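Local coordinates for protein biphenyl 2,3-Dioxygenase Beta Subunit (Sphingobium yanoikuyae, PDB 2GBW) that probably serves as the beta subunit of a ring-hydroxylating dioxygenase acting on biphenyl, assembled in a complex of six chains, at residues 31-36 with 85-90; 124-129 with 167-172. All coordinates share one frame; numbering follows the deposited sequence.

Contact 1 (31-36 with 85-90); sequences QYREWL and LYSGQV
Tyr86 carries most of this surface contact, reaching from the loop that follows helix 75-84 to the first turn of another helix. The polar link is a hydrogen bond from Arg33 N to Tyr86 OH, 3.3 Å long and a fairly straight 160°, so the phenol oxygen receives an amide N-H from the first turn of the helix, near its N-cap Gln31. Amides at a helix start lack an acceptor one turn back within the helix, and this N-H finds it in a side chain; the positive end of the helix dipole would probably polarise the hydroxyl.

Cation-pi and CH-pi contacts come from the Arg33 side chain, which leaves the helix with CG anti to the carbonyl carbon and runs extended to NE across one face of the Tyr86 ring. Arg33 CD lies over that face, 3.9 Å from the Tyr86 ring centroid. Farther along, Arg33 CZ sits 4.0 Å from the Tyr86 ring centroid but off-centre, with guanidinium and ring planes 31° apart. Arg33 NH1 comes within 3.2 Å of Tyr86 CD2. A salt bridge from NH2 to Glu83 holds the far end of the guanidinium.

Apolar contacts complete the patch. Tyr32 CB abuts the edge of the Tyr86 ring, 3.9 Å from CE1, while Tyr32 CE2 meets the Leu85 methyl CD1 at 3.5 Å.

The contact thus ties the start of helix 32-38 to the loop leading toward strand 98-112; Tyr32 also packs on Val82 of helix 75-84 and Phe27 of helix 10-28.

Contact 2 (124-129 with 167-172); sequences VYRNRR and DKNLYF
An Asx turn in the C-terminal loop, where Asn169 OD1 accepts the backbone N-H of Tyr171 at 2.9 Å, presents its oxygen to Arg126 on the long strand 115-128 of the NTF2-like sheet. The guanidinium grips this oxygen end-on: Arg126 NH2 donates along a lone pair of Asn169 OD1 (2.9 Å, 150°), while Arg126 NH1, 3.0 Å from the same Asn169 OD1, comes from above the carbonyl plane. Three N-H donors therefore converge on Asn169 OD1. Arg126 NH1 also forms a salt bridge to Asp167 OD2 at 2.8 Å, meeting it from above the carboxylate plane, and a weak bond to Asn169 O. A bend at chi3 (77°) turns the arginine head into this cluster.

Phe172 CD2 lies over the centre of one guanidinium face, 3.5 Å from Arg126 CZ, with the two planes 59° apart. Beyond it, Phe172 CE1 touches Val124 CG2 at 4.0 Å. An alanine in place of Arg126 would probably leave the buried Asp167 carboxylate without its countercharge here and loosen the Asn169 turn from the strand.

Asp167 OD2 has further partners on strand 132-147: Thr134 and His136, a zinc ligand in a structure of this protein, although no zinc is bound to this chain here. Strand 115-128 is hydrogen-bonded on one side to that strand and on the other to 98-112, whose Ile99 packs against Arg126 and Phe172.

How the contacts relate
The two contacts follow in series along the chain, contact 1 closing before contact 2 opens, and their centres lie 16 Å apart. Contact 1 belongs to the helical layer, joining helix 32-38 to the loop after helix 75-84, whereas contact 2 fastens the C-terminal loop to the sheet through strand 115-128. They meet where Leu85 CG packs against Tyr171 CE1 at 4.1 Å, and the hydroxyl of Tyr171 bonds to the backbone of Arg81 on helix 75-84. The C-terminal loop thereby bridges sheet and helices. Val90 of contact 1 and Lys168 of contact 2 each also pack on a chain of another protein in the assembly, so both regions lie at subunit interfaces.

Contact 1 (31-36 with 85-90)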
loop_
_atom_site.group_PDB
_atom_site.type_symbol
_atom_site.label_atom_id
_atom_site.label_comp_id
_atom_site.label_asym_id
_atom_site.label_seq_id
_atom_site.Cartn_x
_atom_site.Cartn_y
_atom_site.Cartn_z
ATOM N N GLN B 31 -18.396 19.873 -15.980
ATOM C CA GLN B 31 -19.511 20.323 -16.821
ATOM C C GLN B 31 -20.645 19.293 -16.898
ATOM O O GLN B 31 -21.067 18.887 -17.994
ATOM C CB GLN B 31 -19.019 20.702 -18.237
ATOM C CG GLN B 31 -17.943 21.770 -18.213
ATOM C CD GLN B 31 -17.513 22.205 -19.542
ATOM O OE1 GLN B 31 -18.280 22.884 -20.282
ATOM N NE2 GLN B 31 -16.240 21.896 -19.883
ATOM N N TYR B 32 -21.216 18.954 -15.754
ATOM C CA TYR B 32 -22.202 17.891 -15.674
ATOM C C TYR B 32 -23.550 18.212 -16.315
ATOM O O TYR B 32 -24.204 17.348 -16.866
ATOM C CB TYR B 32 -22.381 17.461 -14.223
ATOM C CG TYR B 32 -21.103 16.933 -13.630
ATOM C CD1 TYR B 32 -20.482 15.840 -14.185
ATOM C CD2 TYR B 32 -20.506 17.536 -12.542
ATOM C CE1 TYR B 32 -19.335 15.344 -13.673
ATOM C CE2 TYR B 32 -19.335 17.039 -12.024
ATOM C CZ TYR B 32 -18.758 15.942 -12.607
ATOM O OH TYR B 32 -17.594 15.408 -12.133
ATOM N N ARG B 33 -23.960 19.465 -16.238
ATOM C CA ARG B 33 -25.225 19.867 -16.826
ATOM C C ARG B 33 -25.174 19.797 -18.342
ATOM O O ARG B 33 -26.090 19.323 -18.989
ATOM C CB ARG B 33 -25.563 21.282 -16.394
ATOM C CG ARG B 33 -26.104 21.375 -15.001
ATOM C CD ARG B 33 -26.177 22.808 -14.564
ATOM N NE ARG B 33 -27.035 22.982 -13.403
ATOM C CZ ARG B 33 -26.921 23.995 -12.560
ATOM N NH1 ARG B 33 -25.986 24.905 -12.759
ATOM N NH2 ARG B 33 -27.734 24.096 -11.522
ATOM N N GLU B 34 -24.080 20.293 -18.889
ATOM C CA GLU B 34 -23.814 20.200 -20.305
ATOM C C GLU B 34 -23.758 18.749 -20.781
ATOM O O GLU B 34 -24.255 18.420 -21.845
ATOM C CB GLU B 34 -22.518 20.939 -20.605
ATOM C CG GLU B 34 -22.630 22.442 -20.404
ATOM C CD GLU B 34 -22.100 22.957 -19.064
ATOM O OE1 GLU B 34 -22.244 22.282 -18.018
ATOM O OE2 GLU B 34 -21.546 24.075 -19.066
ATOM N N TRP B 35 -23.169 17.881 -19.966
ATOM C CA TRP B 35 -23.177 16.445 -20.217
ATOM C C TRP B 35 -24.588 15.881 -20.276
ATOM O O TRP B 35 -24.963 15.224 -21.237
ATOM C CB TRP B 35 -22.356 15.715 -19.148
ATOM C CG TRP B 35 -22.415 14.234 -19.225
ATOM C CD1 TRP B 35 -21.878 13.451 -20.186
ATOM C CD2 TRP B 35 -23.034 13.351 -18.287
ATOM N NE1 TRP B 35 -22.131 12.136 -19.922
ATOM C CE2 TRP B 35 -22.839 12.047 -18.757
ATOM C CE3 TRP B 35 -23.731 13.539 -17.093
ATOM C CZ2 TRP B 35 -23.311 10.935 -18.076
ATOM C CZ3 TRP B 35 -24.199 12.439 -16.424
ATOM C CH2 TRP B 35 -23.990 11.155 -16.913
ATOM N N LEU B 36 -25.357 16.127 -19.224
ATOM C CA LEU B 36 -26.741 15.627 -19.162
ATOM C C LEU B 36 -27.601 16.067 -20.352
ATOM O O LEU B 36 -28.393 15.274 -20.866
ATOM C CB LEU B 36 -27.398 16.073 -17.866
ATOM C CG LEU B 36 -28.526 15.213 -17.293
ATOM C CD1 LEU B 36 -28.086 13.752 -17.142
ATOM C CD2 LEU B 36 -28.967 15.827 -15.992
ATOM N N LEU B 85 -23.563 18.132 -7.057
ATOM C CA LEU B 85 -22.284 18.766 -7.308
ATOM C C LEU B 85 -22.433 20.271 -7.672
ATOM O O LEU B 85 -21.425 20.931 -7.906
ATOM C CB LEU B 85 -21.493 17.973 -8.346
ATOM C CG LEU B 85 -21.358 16.465 -8.083
ATOM C CD1 LEU B 85 -21.149 15.714 -9.402
ATOM C CD2 LEU B 85 -20.236 16.154 -7.075
ATOM N N TYR B 86 -23.674 20.792 -7.680
ATOM C CA TYR B 86 -24.004 22.211 -7.984
ATOM C C TYR B 86 -24.787 22.890 -6.868
ATOM O O TYR B 86 -24.327 23.854 -6.243
ATOM C CB TYR B 86 -24.916 22.330 -9.197
ATOM C CG TYR B 86 -24.252 22.093 -10.492
ATOM C CD1 TYR B 86 -24.095 20.810 -10.966
ATOM C CD2 TYR B 86 -23.787 23.154 -11.265
ATOM C CE1 TYR B 86 -23.509 20.576 -12.149
ATOM C CE2 TYR B 86 -23.174 22.917 -12.457
ATOM C CZ TYR B 86 -23.034 21.619 -12.889
ATOM O OH TYR B 86 -22.431 21.354 -14.078
ATOM N N SER B 87 -25.993 22.366 -6.641
ATOM C CA SER B 87 -26.990 22.977 -5.764
ATOM C C SER B 87 -26.647 22.794 -4.278
ATOM O O SER B 87 -27.451 23.127 -3.387
ATOM C CB SER B 87 -28.386 22.424 -6.111
ATOM O OG SER B 87 -28.707 22.705 -7.478
ATOM N N GLY B 88 -25.436 22.297 -4.022
ATOM C CA GLY B 88 -24.960 22.100 -2.684
ATOM C C GLY B 88 -23.546 22.557 -2.452
ATOM O O GLY B 88 -22.665 22.341 -3.303
ATOM N N GLN B 89 -23.363 23.240 -1.326
ATOM C CA GLN B 89 -22.078 23.315 -0.647
ATOM C C GLN B 89 -21.892 21.923 0.000
ATOM O O GLN B 89 -22.479 21.637 1.050
ATOM C CB GLN B 89 -22.005 24.393 0.475
ATOM C CG GLN B 89 -23.253 25.327 0.733
ATOM C CD GLN B 89 -24.364 24.676 1.586
ATOM O OE1 GLN B 89 -25.503 25.169 1.638
ATOM N NE2 GLN B 89 -24.029 23.570 2.264
ATOM N N VAL B 90 -21.093 21.085 -0.651
ATOM C CA VAL B 90 -20.693 19.794 -0.134
ATOM C C VAL B 90 -19.252 19.929 0.346
ATOM O O VAL B 90 -18.338 20.094 -0.448
ATOM C CB VAL B 90 -20.785 18.683 -1.252
ATOM C CG1 VAL B 90 -20.046 17.467 -0.826
ATOM C CG2 VAL B 90 -22.256 18.340 -1.520
#

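Contact 2 (124-129 with 167-172)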
loop_
_atom_site.group_PDB
_atom_site.type_symbol
_atom_site.label_atom_id
_atom_site.label_comp_id
_atom_site.label_asym_id
_atom_site.label_seq_id
_atom_site.Cartn_x
_atom_site.Cartn_y
_atom_site.Cartn_z
ATOM N N VAL B 124 -10.027 4.836 -13.892
ATOM C CA VAL B 124 -10.373 6.117 -13.250
ATOM C C VAL B 124 -9.443 6.326 -12.093
ATOM O O VAL B 124 -9.378 5.488 -11.195
ATOM C CB VAL B 124 -11.827 6.165 -12.675
ATOM C CG1 VAL B 124 -12.076 7.558 -12.042
ATOM C CG2 VAL B 124 -12.864 5.855 -13.771
ATOM N N TYR B 125 -8.659 7.387 -12.180
ATOM C CA TYR B 125 -7.749 7.801 -11.148
ATOM C C TYR B 125 -8.302 9.051 -10.460
ATOM O O TYR B 125 -8.538 10.058 -11.090
ATOM C CB TYR B 125 -6.364 8.157 -11.730
ATOM C CG TYR B 125 -5.291 7.205 -11.408
ATOM C CD1 TYR B 125 -5.113 6.066 -12.170
ATOM C CD2 TYR B 125 -4.445 7.435 -10.354
ATOM C CE1 TYR B 125 -4.130 5.156 -11.856
ATOM C CE2 TYR B 125 -3.449 6.559 -10.060
ATOM C CZ TYR B 125 -3.314 5.412 -10.819
ATOM O OH TYR B 125 -2.344 4.496 -10.496
ATOM N N ARG B 126 -8.385 8.984 -9.137
ATOM C CA ARG B 126 -8.913 10.060 -8.312
ATOM C C ARG B 126 -7.904 10.496 -7.259
ATOM O O ARG B 126 -7.255 9.649 -6.623
ATOM C CB ARG B 126 -10.199 9.630 -7.597
ATOM C CG ARG B 126 -11.298 9.017 -8.492
ATOM C CD ARG B 126 -12.494 8.508 -7.655
ATOM N NE ARG B 126 -13.381 9.563 -7.188
ATOM C CZ ARG B 126 -14.381 9.412 -6.320
ATOM N NH1 ARG B 126 -14.528 8.262 -5.673
ATOM N NH2 ARG B 126 -15.172 10.430 -6.017
ATOM N N ASN B 127 -7.781 11.812 -7.060
ATOM C CA ASN B 127 -6.910 12.392 -6.021
ATOM C C ASN B 127 -7.675 13.431 -5.253
ATOM O O ASN B 127 -8.522 14.129 -5.822
ATOM C CB ASN B 127 -5.708 13.092 -6.688
ATOM C CG ASN B 127 -4.717 12.133 -7.250
ATOM O OD1 ASN B 127 -4.891 11.650 -8.385
ATOM N ND2 ASN B 127 -3.661 11.847 -6.493
ATOM N N ARG B 128 -7.445 13.479 -3.944
ATOM C CA ARG B 128 -8.005 14.556 -3.149
ATOM C C ARG B 128 -7.112 14.812 -1.952
ATOM O O ARG B 128 -6.192 14.025 -1.648
ATOM C CB ARG B 128 -9.420 14.234 -2.676
ATOM C CG ARG B 128 -9.504 13.044 -1.729
ATOM C CD ARG B 128 -10.998 12.696 -1.383
ATOM N NE ARG B 128 -11.713 13.864 -0.846
ATOM C CZ ARG B 128 -11.779 14.181 0.425
ATOM N NH1 ARG B 128 -11.185 13.414 1.345
ATOM N NH2 ARG B 128 -12.425 15.282 0.786
ATOM N N ARG B 129 -7.355 15.988 -1.401
ATOM C CA ARG B 129 -6.626 16.496 -0.239
ATOM C C ARG B 129 -5.121 16.375 -0.512
ATOM O O ARG B 129 -4.679 16.861 -1.556
ATOM C CB ARG B 129 -7.118 15.787 0.997
ATOM C CG ARG B 129 -8.630 16.042 1.325
ATOM C CD ARG B 129 -8.967 17.524 1.512
ATOM N NE ARG B 129 -10.373 17.649 2.004
ATOM C CZ ARG B 129 -11.181 18.663 1.747
ATOM N NH1 ARG B 129 -10.767 19.693 0.995
ATOM N NH2 ARG B 129 -12.435 18.648 2.196
ATOM N N ASP B 167 -12.440 2.760 -1.737
ATOM C CA ASP B 167 -12.548 4.231 -1.826
ATOM C C ASP B 167 -13.679 4.613 -0.884
ATOM O O ASP B 167 -14.541 3.758 -0.589
ATOM C CB ASP B 167 -12.890 4.595 -3.279
ATOM C CG ASP B 167 -12.797 6.089 -3.644
ATOM O OD1 ASP B 167 -12.898 6.978 -2.786
ATOM O OD2 ASP B 167 -12.670 6.376 -4.908
ATOM N N LYS B 168 -13.690 5.872 -0.439
ATOM C CA LYS B 168 -14.803 6.397 0.337
ATOM C C LYS B 168 -16.130 6.291 -0.378
ATOM O O LYS B 168 -17.159 6.120 0.267
ATOM C CB LYS B 168 -14.559 7.878 0.658
ATOM C CG LYS B 168 -13.507 8.118 1.733
ATOM C CD LYS B 168 -13.175 9.613 1.731
ATOM C CE LYS B 168 -12.347 9.981 2.980
ATOM N NZ LYS B 168 -11.054 9.293 3.042
ATOM N N ASN B 169 -16.133 6.447 -1.710
ATOM C CA ASN B 169 -17.391 6.465 -2.446
ATOM C C ASN B 169 -17.160 6.166 -3.909
ATOM O O ASN B 169 -15.995 6.062 -4.356
ATOM C CB ASN B 169 -18.063 7.821 -2.321
ATOM C CG ASN B 169 -17.225 8.978 -2.973
ATOM O OD1 ASN B 169 -17.057 9.074 -4.204
ATOM N ND2 ASN B 169 -16.759 9.879 -2.117
ATOM N N LEU B 170 -18.255 6.005 -4.633
ATOM C CA LEU B 170 -18.250 5.837 -6.092
ATOM C C LEU B 170 -19.056 6.934 -6.733
ATOM O O LEU B 170 -19.747 6.700 -7.765
ATOM C CB LEU B 170 -18.819 4.437 -6.483
ATOM C CG LEU B 170 -17.956 3.216 -6.222
ATOM C CD1 LEU B 170 -18.753 1.879 -6.324
ATOM C CD2 LEU B 170 -16.803 3.149 -7.212
ATOM N N TYR B 171 -18.929 8.139 -6.153
ATOM C CA TYR B 171 -19.644 9.329 -6.604
ATOM C C TYR B 171 -18.862 10.015 -7.739
ATOM O O TYR B 171 -18.368 11.154 -7.603
ATOM C CB TYR B 171 -19.979 10.323 -5.441
ATOM C CG TYR B 171 -21.284 11.037 -5.702
ATOM C CD1 TYR B 171 -21.370 12.078 -6.630
ATOM C CD2 TYR B 171 -22.467 10.577 -5.160
ATOM C CE1 TYR B 171 -22.589 12.702 -6.918
ATOM C CE2 TYR B 171 -23.675 11.199 -5.409
ATOM C CZ TYR B 171 -23.749 12.238 -6.337
ATOM O OH TYR B 171 -24.957 12.861 -6.621
ATOM N N PHE B 172 -18.829 9.317 -8.871
ATOM C CA PHE B 172 -18.350 9.876 -10.158
ATOM C C PHE B 172 -19.099 9.202 -11.266
ATOM O O PHE B 172 -19.572 8.090 -11.118
ATOM C CB PHE B 172 -16.858 9.687 -10.312
ATOM C CG PHE B 172 -16.402 8.281 -10.205
ATOM C CD1 PHE B 172 -16.402 7.450 -11.321
ATOM C CD2 PHE B 172 -15.993 7.768 -8.964
ATOM C CE1 PHE B 172 -15.964 6.134 -11.214
ATOM C CE2 PHE B 172 -15.557 6.466 -8.825
ATOM C CZ PHE B 172 -15.534 5.641 -9.915
#